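Local coordinates for 5' nucleotidase family protein (Staphylococcus aureus subsp. aureus, PDB 4Q7F) that belongs to the 5'-nucleotidase family, joining a calcineurin-like phosphoesterase domain with a manganese and magnesium site to a C-terminal domain that helps form its ligand pocket, at residues W316-T322 against V375-I381; L324-I330 against S369-V375; Y434-V440 against V520-K524. All coordinates share one frame; numbering follows the deposited sequence.

In the fold
Interactions 1 and 2 form one continuous patch, with centres about 12 Å apart. They share V375 and strand 374-376, and interaction 2 is nested along the chain inside the loop that interaction 1 closes. Interaction 3 follows later in the sequence and touches neither: its centre lies about 20 Å from that of interaction 2, with nearest atoms about 8 Å apart, and about 26 Å from that of interaction 1. None of the three includes a residue of the metal sites or the ligand pocket. The bound (2R,3S,5R)-5-(6-amino-9H-purin-9-yl)-tetrahydro-2-(hydroxymethyl)furan-3-ol is nevertheless not far off, about 12 Å from the side chain of I381 in interaction 1 and about 11 Å from that of Y434 in interaction 3.

Interaction 1 of 3, residues W316-T322 against V375-I381; sequences WLDYEIT and VTMRDVI
D318 and R378 meet in a salt bridge: R378 NH2 donates to D318 OD1 over 2.8 Å in a nearly straight bond (173°) that lies in the guanidinium plane but reaches the oxygen from above its carboxylate plane. A water donates to D318 OD1 and T376 OG1 and accepts from R378 NE, while L317 CB sits over one guanidinium face, 3.7 Å from R378 NH2. Both charges have second partners, R40 for D318 OD2 and E314 for R378 NH2, and R378 NH1 also bonds to F37 O.

Backbone bonds pair strands 320-323 and 374-376. V375 O accepts from I321 N at 2.8 Å and weakly from T322 N at 3.5 Å, and V375 N returns a bond to T322 O at 3.0 Å; with I321 and T322 both facing V375, this is a classic beta bulge in an antiparallel pair. T376 occupies the N-cap position of helix 377-383, and D379 OD2 accepts from both its N and its OG1. Across the contact, M377 N bonds to Y319 O and R378 N to L317 O, each at 2.9 Å.

Among the apolar contacts, selenomethionine M377 extends CG away from its own backbone N (chi1 -179°) and over the six-membered ring of W316, a CH-pi contact 9° off the ring normal, while its SE approaches obliquely in a Met-aromatic contact. I381 CD1 lies 3.7 Å from W316 CZ3 and also touches L317 CD2.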
loop_
_atom_site.group_PDB
_atom_site.type_symbol
_atom_site.label_atom_id
_atom_site.label_comp_id
_atom_site.label_asym_id
_atom_site.label_seq_id
_atom_site.Cartn_x
_atom_site.Cartn_y
_atom_site.Cartn_z
ATOM N N TRP A 316 13.792 14.397 -14.130
ATOM C CA TRP A 316 13.526 13.064 -14.642
ATOM C C TRP A 316 12.039 12.879 -14.879
ATOM O O TRP A 316 11.637 12.350 -15.906
ATOM C CB TRP A 316 14.058 12.017 -13.659
ATOM C CG TRP A 316 13.930 10.630 -14.108
ATOM C CD1 TRP A 316 14.691 10.001 -15.057
ATOM C CD2 TRP A 316 13.043 9.636 -13.577
ATOM N NE1 TRP A 316 14.310 8.685 -15.163
ATOM C CE2 TRP A 316 13.300 8.437 -14.271
ATOM C CE3 TRP A 316 12.056 9.649 -12.587
ATOM C CZ2 TRP A 316 12.595 7.261 -14.012
ATOM C CZ3 TRP A 316 11.363 8.491 -12.325
ATOM C CH2 TRP A 316 11.636 7.307 -13.024
ATOM N N LEU A 317 11.222 13.346 -13.933
ATOM C CA LEU A 317 9.783 13.241 -14.073
ATOM C C LEU A 317 9.247 14.012 -15.276
ATOM O O LEU A 317 8.225 13.638 -15.848
ATOM C CB LEU A 317 9.097 13.685 -12.783
ATOM C CG LEU A 317 9.284 12.678 -11.646
ATOM C CD1 LEU A 317 8.724 13.240 -10.362
ATOM C CD2 LEU A 317 8.611 11.344 -11.979
ATOM N N ASP A 318 9.943 15.070 -15.677
ATOM C CA ASP A 318 9.525 15.865 -16.828
ATOM C C ASP A 318 9.955 15.297 -18.168
ATOM O O ASP A 318 9.560 15.824 -19.211
ATOM C CB ASP A 318 10.048 17.311 -16.695
ATOM C CG ASP A 318 9.323 18.096 -15.615
ATOM O OD1 ASP A 318 8.183 17.705 -15.251
ATOM O OD2 ASP A 318 9.887 19.107 -15.135
ATOM N N TYR A 319 10.761 14.227 -18.151
ATOM C CA TYR A 319 11.263 13.634 -19.380
ATOM C C TYR A 319 10.088 13.247 -20.260
ATOM O O TYR A 319 9.182 12.553 -19.814
ATOM C CB TYR A 319 12.144 12.409 -19.099
ATOM C CG TYR A 319 12.617 11.742 -20.368
ATOM C CD1 TYR A 319 13.733 12.216 -21.050
ATOM C CD2 TYR A 319 11.928 10.658 -20.906
ATOM C CE1 TYR A 319 14.159 11.619 -22.233
ATOM C CE2 TYR A 319 12.349 10.050 -22.080
ATOM C CZ TYR A 319 13.465 10.533 -22.736
ATOM O OH TYR A 319 13.877 9.931 -23.900
ATOM N N GLU A 320 10.111 13.716 -21.500
ATOM C CA GLU A 320 9.030 13.445 -22.435
ATOM C C GLU A 320 9.130 12.054 -23.067
ATOM O O GLU A 320 10.135 11.711 -23.691
ATOM C CB GLU A 320 8.991 14.535 -23.514
ATOM C CG GLU A 320 7.920 14.298 -24.561
ATOM C CD GLU A 320 7.733 15.467 -25.507
ATOM O OE1 GLU A 320 7.897 16.638 -25.083
ATOM O OE2 GLU A 320 7.381 15.202 -26.675
ATOM N N ILE A 321 8.076 11.260 -22.900
ATOM C CA ILE A 321 8.020 9.918 -23.451
ATOM C C ILE A 321 7.603 10.004 -24.924
ATOM O O ILE A 321 8.292 9.486 -25.805
ATOM C CB ILE A 321 7.007 9.032 -22.692
ATOM C CG1 ILE A 321 7.283 9.049 -21.172
ATOM C CG2 ILE A 321 7.037 7.615 -23.241
ATOM C CD1 ILE A 321 8.591 8.400 -20.774
ATOM N N THR A 322 6.469 10.659 -25.175
ATOM C CA THR A 322 5.969 10.845 -26.530
ATOM C C THR A 322 4.921 11.947 -26.537
ATOM O O THR A 322 4.555 12.488 -25.473
ATOM C CB THR A 322 5.329 9.546 -27.112
ATOM O OG1 THR A 322 5.086 9.704 -28.512
ATOM C CG2 THR A 322 4.008 9.207 -26.424
ATOM N N VAL A 375 3.063 13.326 -23.028
ATOM C CA VAL A 375 3.192 12.356 -21.960
ATOM C C VAL A 375 4.612 12.392 -21.422
ATOM O O VAL A 375 5.574 12.224 -22.181
ATOM C CB VAL A 375 2.897 10.933 -22.446
ATOM C CG1 VAL A 375 2.958 9.956 -21.280
ATOM C CG2 VAL A 375 1.537 10.862 -23.128
ATOM N N THR A 376 4.733 12.611 -20.111
ATOM C CA THR A 376 6.041 12.627 -19.450
ATOM C C THR A 376 6.145 11.427 -18.487
ATOM O O THR A 376 5.147 10.737 -18.234
ATOM C CB THR A 376 6.245 13.919 -18.642
ATOM O OG1 THR A 376 5.270 13.977 -17.598
ATOM C CG2 THR A 376 6.105 15.163 -19.543
HETATM N N MSE A 377 7.341 11.196 -17.955
HETATM C CA MSE A 377 7.574 10.097 -16.996
HETATM C C MSE A 377 6.591 10.236 -15.831
HETATM O O MSE A 377 6.007 9.240 -15.366
HETATM C CB MSE A 377 9.044 10.138 -16.573
HETATM C CG MSE A 377 9.435 9.035 -15.593
HETATM SE SE MSE A 377 8.916 7.219 -16.220
HETATM C CE MSE A 377 10.515 7.022 -17.331
ATOM N N ARG A 378 6.386 11.483 -15.396
ATOM C CA ARG A 378 5.448 11.842 -14.304
ATOM C C ARG A 378 4.065 11.240 -14.555
ATOM O O ARG A 378 3.475 10.634 -13.682
ATOM C CB ARG A 378 5.307 13.371 -14.211
ATOM C CG ARG A 378 4.548 13.897 -12.973
ATOM C CD ARG A 378 4.360 15.413 -12.972
ATOM N NE ARG A 378 5.625 16.097 -13.181
ATOM C CZ ARG A 378 6.471 16.442 -12.222
ATOM N NH1 ARG A 378 6.190 16.226 -10.935
ATOM N NH2 ARG A 378 7.603 17.017 -12.565
ATOM N N ASP A 379 3.569 11.423 -15.767
ATOM C CA ASP A 379 2.247 10.926 -16.152
ATOM C C ASP A 379 2.164 9.413 -16.162
ATOM O O ASP A 379 1.171 8.847 -15.725
ATOM C CB ASP A 379 1.872 11.506 -17.505
ATOM C CG ASP A 379 1.990 13.022 -17.529
ATOM O OD1 ASP A 379 1.362 13.679 -16.672
ATOM O OD2 ASP A 379 2.709 13.560 -18.384
ATOM N N VAL A 380 3.206 8.748 -16.656
ATOM C CA VAL A 380 3.222 7.293 -16.720
ATOM C C VAL A 380 3.163 6.693 -15.321
ATOM O O VAL A 380 2.420 5.741 -15.066
ATOM C CB VAL A 380 4.481 6.757 -17.452
ATOM C CG1 VAL A 380 4.602 5.250 -17.278
ATOM C CG2 VAL A 380 4.470 7.133 -18.928
ATOM N N ILE A 381 3.970 7.249 -14.419
ATOM C CA ILE A 381 4.023 6.755 -13.053
ATOM C C ILE A 381 2.687 6.968 -12.329
ATOM O O ILE A 381 2.225 6.071 -11.624
ATOM C CB ILE A 381 5.183 7.385 -12.250
ATOM C CG1 ILE A 381 6.539 6.994 -12.869
ATOM C CG2 ILE A 381 5.113 6.879 -10.824
ATOM C CD1 ILE A 381 7.771 7.641 -12.241
HETATM O O HOH W 1 5.879 16.402 -15.891
#

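Interaction 2 of 3, residues L324-I330 against S369-V375; sequences LPYDMTI and SGFKQVV
L324 N donates to Q373 O over 2.7 Å, nearly straight at 166°, and ties the two segments together at one end. At the other end they form a short antiparallel ladder, strand 328-329 against strand 370-371, in which M328 and F371 are the hydrogen-bonded pair. M328 N reaches F371 O at 2.8 Å, whereas the return bond from F371 N to M328 O is longer, 3.2 Å, and its donor stands well above the carbonyl plane. I330 N to S369 O, 2.9 Å, extends the series.

D327 forms an Asx turn beside this ladder: its OD2 accepts from T329 N, met from above the carboxylate plane, and its OD1 accepts from T329 OG1 on the syn side. The turn holds the carboxylate against the backbone just past strand 370-371, where D327 OD1 comes within 3.2 Å of K372 CA.

The apolar side faces helices 342-355 and 501-511. L324 CD1 lies 3.8 Å from V375 CG2 and also touches F371 CB, while V375 CG1 sits over the centre of the F371 ring. The side chains of M328 and F371 run side by side in the same direction, and a bend at the end of the selenomethionine (chi3 -53°) accompanies the approach of M328 CE to F371 CD2 at 3.6 Å.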
loop_
_atom_site.group_PDB
_atom_site.type_symbol
_atom_site.label_atom_id
_atom_site.label_comp_id
_atom_site.label_asym_id
_atom_site.label_seq_id
_atom_site.Cartn_x
_atom_site.Cartn_y
_atom_site.Cartn_z
ATOM N N LEU A 324 1.146 12.343 -28.215
ATOM C CA LEU A 324 0.060 11.622 -28.861
ATOM C C LEU A 324 -0.745 12.582 -29.723
ATOM O O LEU A 324 -0.739 13.779 -29.475
ATOM C CB LEU A 324 -0.861 11.037 -27.794
ATOM C CG LEU A 324 -0.177 10.264 -26.668
ATOM C CD1 LEU A 324 -1.200 9.860 -25.626
ATOM C CD2 LEU A 324 0.558 9.045 -27.196
ATOM N N PRO A 325 -1.463 12.061 -30.735
ATOM C CA PRO A 325 -2.263 12.960 -31.574
ATOM C C PRO A 325 -3.614 13.364 -30.962
ATOM O O PRO A 325 -4.344 14.139 -31.573
ATOM C CB PRO A 325 -2.465 12.156 -32.860
ATOM C CG PRO A 325 -2.335 10.729 -32.462
ATOM C CD PRO A 325 -1.540 10.659 -31.182
ATOM N N TYR A 326 -3.937 12.855 -29.770
ATOM C CA TYR A 326 -5.199 13.183 -29.105
ATOM C C TYR A 326 -5.107 13.046 -27.585
ATOM O O TYR A 326 -4.209 12.374 -27.056
ATOM C CB TYR A 326 -6.309 12.276 -29.623
ATOM C CG TYR A 326 -5.936 10.825 -29.564
ATOM C CD1 TYR A 326 -6.115 10.089 -28.402
ATOM C CD2 TYR A 326 -5.386 10.187 -30.671
ATOM C CE1 TYR A 326 -5.760 8.758 -28.341
ATOM C CE2 TYR A 326 -5.030 8.854 -30.620
ATOM C CZ TYR A 326 -5.220 8.146 -29.450
ATOM O OH TYR A 326 -4.872 6.822 -29.386
ATOM N N ASP A 327 -6.057 13.676 -26.894
ATOM C CA ASP A 327 -6.102 13.653 -25.441
ATOM C C ASP A 327 -6.839 12.411 -24.933
ATOM O O ASP A 327 -7.835 11.980 -25.530
ATOM C CB ASP A 327 -6.811 14.902 -24.910
ATOM C CG ASP A 327 -6.746 15.003 -23.410
ATOM O OD1 ASP A 327 -5.723 15.491 -22.899
ATOM O OD2 ASP A 327 -7.724 14.617 -22.738
HETATM N N MSE A 328 -6.345 11.857 -23.826
HETATM C CA MSE A 328 -6.940 10.690 -23.181
HETATM C C MSE A 328 -7.034 10.952 -21.695
HETATM O O MSE A 328 -6.814 10.056 -20.875
HETATM C CB MSE A 328 -6.052 9.467 -23.398
HETATM C CG MSE A 328 -6.213 8.852 -24.782
HETATM SE SE MSE A 328 -5.386 7.064 -24.792
HETATM C CE MSE A 328 -3.596 7.510 -24.107
ATOM N N THR A 329 -7.363 12.183 -21.324
ATOM C CA THR A 329 -7.449 12.534 -19.922
ATOM C C THR A 329 -8.706 11.945 -19.292
ATOM O O THR A 329 -9.710 11.751 -19.954
ATOM C CB THR A 329 -7.436 14.069 -19.725
ATOM O OG1 THR A 329 -6.155 14.586 -20.110
ATOM C CG2 THR A 329 -7.678 14.444 -18.277
ATOM N N ILE A 330 -8.608 11.641 -18.009
ATOM C CA ILE A 330 -9.726 11.161 -17.231
ATOM C C ILE A 330 -10.198 12.335 -16.375
ATOM O O ILE A 330 -9.517 12.745 -15.437
ATOM C CB ILE A 330 -9.316 9.964 -16.359
ATOM C CG1 ILE A 330 -9.059 8.754 -17.268
ATOM C CG2 ILE A 330 -10.402 9.652 -15.332
ATOM C CD1 ILE A 330 -8.535 7.531 -16.556
ATOM N N SER A 369 -4.864 9.851 -13.827
ATOM C CA SER A 369 -5.613 10.906 -14.507
ATOM C C SER A 369 -5.541 10.770 -16.048
ATOM O O SER A 369 -5.934 11.681 -16.777
ATOM C CB SER A 369 -5.089 12.269 -14.055
ATOM O OG SER A 369 -3.685 12.333 -14.213
ATOM N N GLY A 370 -5.062 9.634 -16.545
ATOM C CA GLY A 370 -4.950 9.431 -17.988
ATOM C C GLY A 370 -3.799 10.222 -18.578
ATOM O O GLY A 370 -2.947 10.746 -17.841
ATOM N N PHE A 371 -3.745 10.294 -19.906
ATOM C CA PHE A 371 -2.692 11.045 -20.562
ATOM C C PHE A 371 -3.236 12.236 -21.361
ATOM O O PHE A 371 -4.293 12.166 -21.974
ATOM C CB PHE A 371 -1.878 10.215 -21.562
ATOM C CG PHE A 371 -1.139 9.032 -20.984
ATOM C CD1 PHE A 371 -0.600 9.049 -19.715
ATOM C CD2 PHE A 371 -0.873 7.940 -21.794
ATOM C CE1 PHE A 371 0.114 7.959 -19.230
ATOM C CE2 PHE A 371 -0.154 6.857 -21.326
ATOM C CZ PHE A 371 0.338 6.863 -20.037
ATOM N N LYS A 372 -2.472 13.316 -21.347
ATOM C CA LYS A 372 -2.761 14.469 -22.173
ATOM C C LYS A 372 -1.973 14.134 -23.427
ATOM O O LYS A 372 -1.371 13.059 -23.499
ATOM C CB LYS A 372 -2.225 15.748 -21.544
ATOM C CG LYS A 372 -2.834 16.100 -20.196
ATOM C CD LYS A 372 -2.081 17.238 -19.520
ATOM C CE LYS A 372 -0.667 16.806 -19.142
ATOM N NZ LYS A 372 0.099 17.880 -18.469
ATOM N N GLN A 373 -1.938 15.042 -24.391
ATOM C CA GLN A 373 -1.215 14.785 -25.620
ATOM C C GLN A 373 0.279 14.626 -25.361
ATOM O O GLN A 373 0.917 13.753 -25.952
ATOM C CB GLN A 373 -1.488 15.868 -26.663
ATOM C CG GLN A 373 -2.960 15.979 -27.002
ATOM C CD GLN A 373 -3.233 16.811 -28.237
ATOM O OE1 GLN A 373 -2.469 16.789 -29.208
ATOM N NE2 GLN A 373 -4.356 17.514 -28.228
ATOM N N VAL A 374 0.845 15.448 -24.482
ATOM C CA VAL A 374 2.253 15.305 -24.147
ATOM C C VAL A 374 2.293 14.401 -22.921
ATOM O O VAL A 374 1.600 14.644 -21.923
ATOM C CB VAL A 374 2.949 16.658 -23.894
ATOM C CG1 VAL A 374 4.419 16.449 -23.543
ATOM C CG2 VAL A 374 2.825 17.547 -25.125
ATOM N N VAL A 375 3.063 13.326 -23.028
ATOM C CA VAL A 375 3.192 12.356 -21.960
ATOM C C VAL A 375 4.612 12.392 -21.422
ATOM O O VAL A 375 5.574 12.224 -22.181
ATOM C CB VAL A 375 2.897 10.933 -22.446
ATOM C CG1 VAL A 375 2.958 9.956 -21.280
ATOM C CG2 VAL A 375 1.537 10.862 -23.128
#

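Interaction 3 of 3, residues Y434-V440 against V520-K524; sequences YDIYGGV and VVDFK
Residues 434-440 and 520-523 run 114° apart end to end, and their backbones come nearest at G438 and V521, with CA atoms 4.6 Å apart. There G439 N donates to V520 O over 2.9 Å, nearly straight at 167°, the one direct hydrogen bond between the two segments; G438 CA also points a C-H at the same oxygen. G439 has a positive phi, a conformation readily taken by glycine, just where strand 435-438 ends. A bound water makes the other polar link, donating to Y437 O and to V440 O, each at 2.7 Å, and accepting from D522 N at 2.8 Å.

Among the side chains, I436 turns CG2 across to V521 CG1, 3.6 Å away, and the same methyl lies 3.8 Å from F523 CE1, approaching the ring obliquely. F523 places its ring CG between its own N and carbonyl carbon (chi1 69°), with V521 CG1 in plane at the ring edge. Y434 OH, which hydrogen-bonds to R337 O, comes from the opposite direction to 3.8 Å from F523 CE2.

The contact thus joins the margins of two sheets: strand 435-438 is an edge strand of one and strand 522-526 an edge strand of the other. Helix 342-355 packs on V520 and V521, and N345 OD1 accepts from V520 N and V521 N. One direct bond and one water join the backbones of Y437, G439 and V440 to those of V520 and D522 with no beta bridge, so the rest of the contact depends on apolar packing of I436, V521 and F523.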
loop_
_atom_site.group_PDB
_atom_site.type_symbol
_atom_site.label_atom_id
_atom_site.label_comp_id
_atom_site.label_asym_id
_atom_site.label_seq_id
_atom_site.Cartn_x
_atom_site.Cartn_y
_atom_site.Cartn_z
ATOM N N TYR A 434 -11.084 -2.677 -8.319
ATOM C CA TYR A 434 -12.038 -2.760 -9.413
ATOM C C TYR A 434 -11.280 -2.876 -10.723
ATOM O O TYR A 434 -10.438 -2.042 -11.027
ATOM C CB TYR A 434 -12.927 -1.522 -9.477
ATOM C CG TYR A 434 -13.838 -1.515 -10.708
ATOM C CD1 TYR A 434 -14.878 -2.413 -10.829
ATOM C CD2 TYR A 434 -13.657 -0.583 -11.721
ATOM C CE1 TYR A 434 -15.690 -2.405 -11.941
ATOM C CE2 TYR A 434 -14.476 -0.548 -12.826
ATOM C CZ TYR A 434 -15.488 -1.463 -12.941
ATOM O OH TYR A 434 -16.310 -1.382 -14.043
ATOM N N ASP A 435 -11.617 -3.863 -11.536
ATOM C CA ASP A 435 -10.908 -4.038 -12.813
ATOM C C ASP A 435 -11.805 -3.781 -13.969
ATOM O O ASP A 435 -13.029 -4.079 -13.927
ATOM C CB ASP A 435 -10.306 -5.446 -12.950
ATOM C CG ASP A 435 -9.073 -5.667 -12.086
ATOM O OD1 ASP A 435 -8.366 -4.695 -11.770
ATOM O OD2 ASP A 435 -8.763 -6.848 -11.765
ATOM N N ILE A 436 -11.189 -3.197 -14.998
ATOM C CA ILE A 436 -11.829 -2.975 -16.279
ATOM C C ILE A 436 -11.218 -3.998 -17.235
ATOM O O ILE A 436 -9.995 -4.108 -17.347
ATOM C CB ILE A 436 -11.607 -1.550 -16.837
ATOM C CG1 ILE A 436 -12.182 -0.480 -15.900
ATOM C CG2 ILE A 436 -12.227 -1.430 -18.217
ATOM C CD1 ILE A 436 -11.257 -0.024 -14.793
ATOM N N TYR A 437 -12.070 -4.742 -17.940
ATOM C CA TYR A 437 -11.609 -5.813 -18.815
ATOM C C TYR A 437 -11.652 -5.475 -20.291
ATOM O O TYR A 437 -12.518 -4.747 -20.759
ATOM C CB TYR A 437 -12.461 -7.082 -18.588
ATOM C CG TYR A 437 -12.413 -7.594 -17.167
ATOM C CD1 TYR A 437 -13.163 -6.993 -16.164
ATOM C CD2 TYR A 437 -11.652 -8.722 -16.837
ATOM C CE1 TYR A 437 -13.127 -7.461 -14.857
ATOM C CE2 TYR A 437 -11.595 -9.185 -15.535
ATOM C CZ TYR A 437 -12.331 -8.552 -14.557
ATOM O OH TYR A 437 -12.287 -9.034 -13.299
ATOM N N GLY A 438 -10.701 -6.032 -21.017
ATOM C CA GLY A 438 -10.618 -5.873 -22.469
ATOM C C GLY A 438 -10.625 -7.224 -23.166
ATOM O O GLY A 438 -10.101 -8.237 -22.646
ATOM N N GLY A 439 -11.220 -7.258 -24.356
ATOM C CA GLY A 439 -11.272 -8.478 -25.109
ATOM C C GLY A 439 -12.552 -9.224 -24.852
ATOM O O GLY A 439 -12.875 -10.144 -25.588
ATOM N N VAL A 440 -13.274 -8.819 -23.805
ATOM C CA VAL A 440 -14.541 -9.421 -23.455
ATOM C C VAL A 440 -15.528 -8.292 -23.210
ATOM O O VAL A 440 -15.193 -7.315 -22.546
ATOM C CB VAL A 440 -14.435 -10.333 -22.203
ATOM C CG1 VAL A 440 -13.917 -9.587 -20.991
ATOM C CG2 VAL A 440 -15.761 -10.977 -21.862
ATOM N N VAL A 520 -11.277 -2.349 -27.579
ATOM C CA VAL A 520 -11.241 -3.640 -26.887
ATOM C C VAL A 520 -12.044 -3.644 -25.579
ATOM O O VAL A 520 -12.352 -4.710 -25.051
ATOM C CB VAL A 520 -9.796 -4.100 -26.620
ATOM C CG1 VAL A 520 -9.062 -4.290 -27.944
ATOM C CG2 VAL A 520 -9.056 -3.119 -25.709
ATOM N N VAL A 521 -12.403 -2.457 -25.091
ATOM C CA VAL A 521 -13.207 -2.302 -23.866
ATOM C C VAL A 521 -14.597 -1.915 -24.322
ATOM O O VAL A 521 -14.794 -0.894 -24.990
ATOM C CB VAL A 521 -12.621 -1.270 -22.890
ATOM C CG1 VAL A 521 -13.475 -1.170 -21.629
ATOM C CG2 VAL A 521 -11.208 -1.654 -22.503
ATOM N N ASP A 522 -15.551 -2.761 -23.975
ATOM C CA ASP A 522 -16.902 -2.580 -24.383
ATOM C C ASP A 522 -17.780 -3.241 -23.326
ATOM O O ASP A 522 -17.922 -4.462 -23.304
ATOM C CB ASP A 522 -17.058 -3.246 -25.743
ATOM C CG ASP A 522 -18.461 -3.164 -26.284
ATOM O OD1 ASP A 522 -19.293 -2.479 -25.683
ATOM O OD2 ASP A 522 -18.710 -3.789 -27.321
ATOM N N PHE A 523 -18.332 -2.431 -22.428
ATOM C CA PHE A 523 -19.163 -2.938 -21.340
ATOM C C PHE A 523 -20.151 -1.874 -20.910
ATOM O O PHE A 523 -20.031 -0.722 -21.298
ATOM C CB PHE A 523 -18.311 -3.377 -20.142
ATOM C CG PHE A 523 -17.641 -2.246 -19.407
ATOM C CD1 PHE A 523 -16.468 -1.678 -19.885
ATOM C CD2 PHE A 523 -18.179 -1.759 -18.212
ATOM C CE1 PHE A 523 -15.847 -0.640 -19.193
ATOM C CE2 PHE A 523 -17.570 -0.722 -17.518
ATOM C CZ PHE A 523 -16.405 -0.160 -18.010
ATOM N N LYS A 524 -21.109 -2.275 -20.094
ATOM C CA LYS A 524 -22.160 -1.392 -19.637
ATOM C C LYS A 524 -22.453 -1.705 -18.216
ATOM O O LYS A 524 -22.430 -2.877 -17.824
ATOM C CB LYS A 524 -23.469 -1.673 -20.400
ATOM C CG LYS A 524 -23.337 -1.689 -21.892
ATOM C CD LYS A 524 -24.647 -2.120 -22.535
ATOM C CE LYS A 524 -24.441 -2.431 -23.990
ATOM N NZ LYS A 524 -25.713 -2.933 -24.599
HETATM O O HOH W 2 -14.895 -4.660 -22.045
#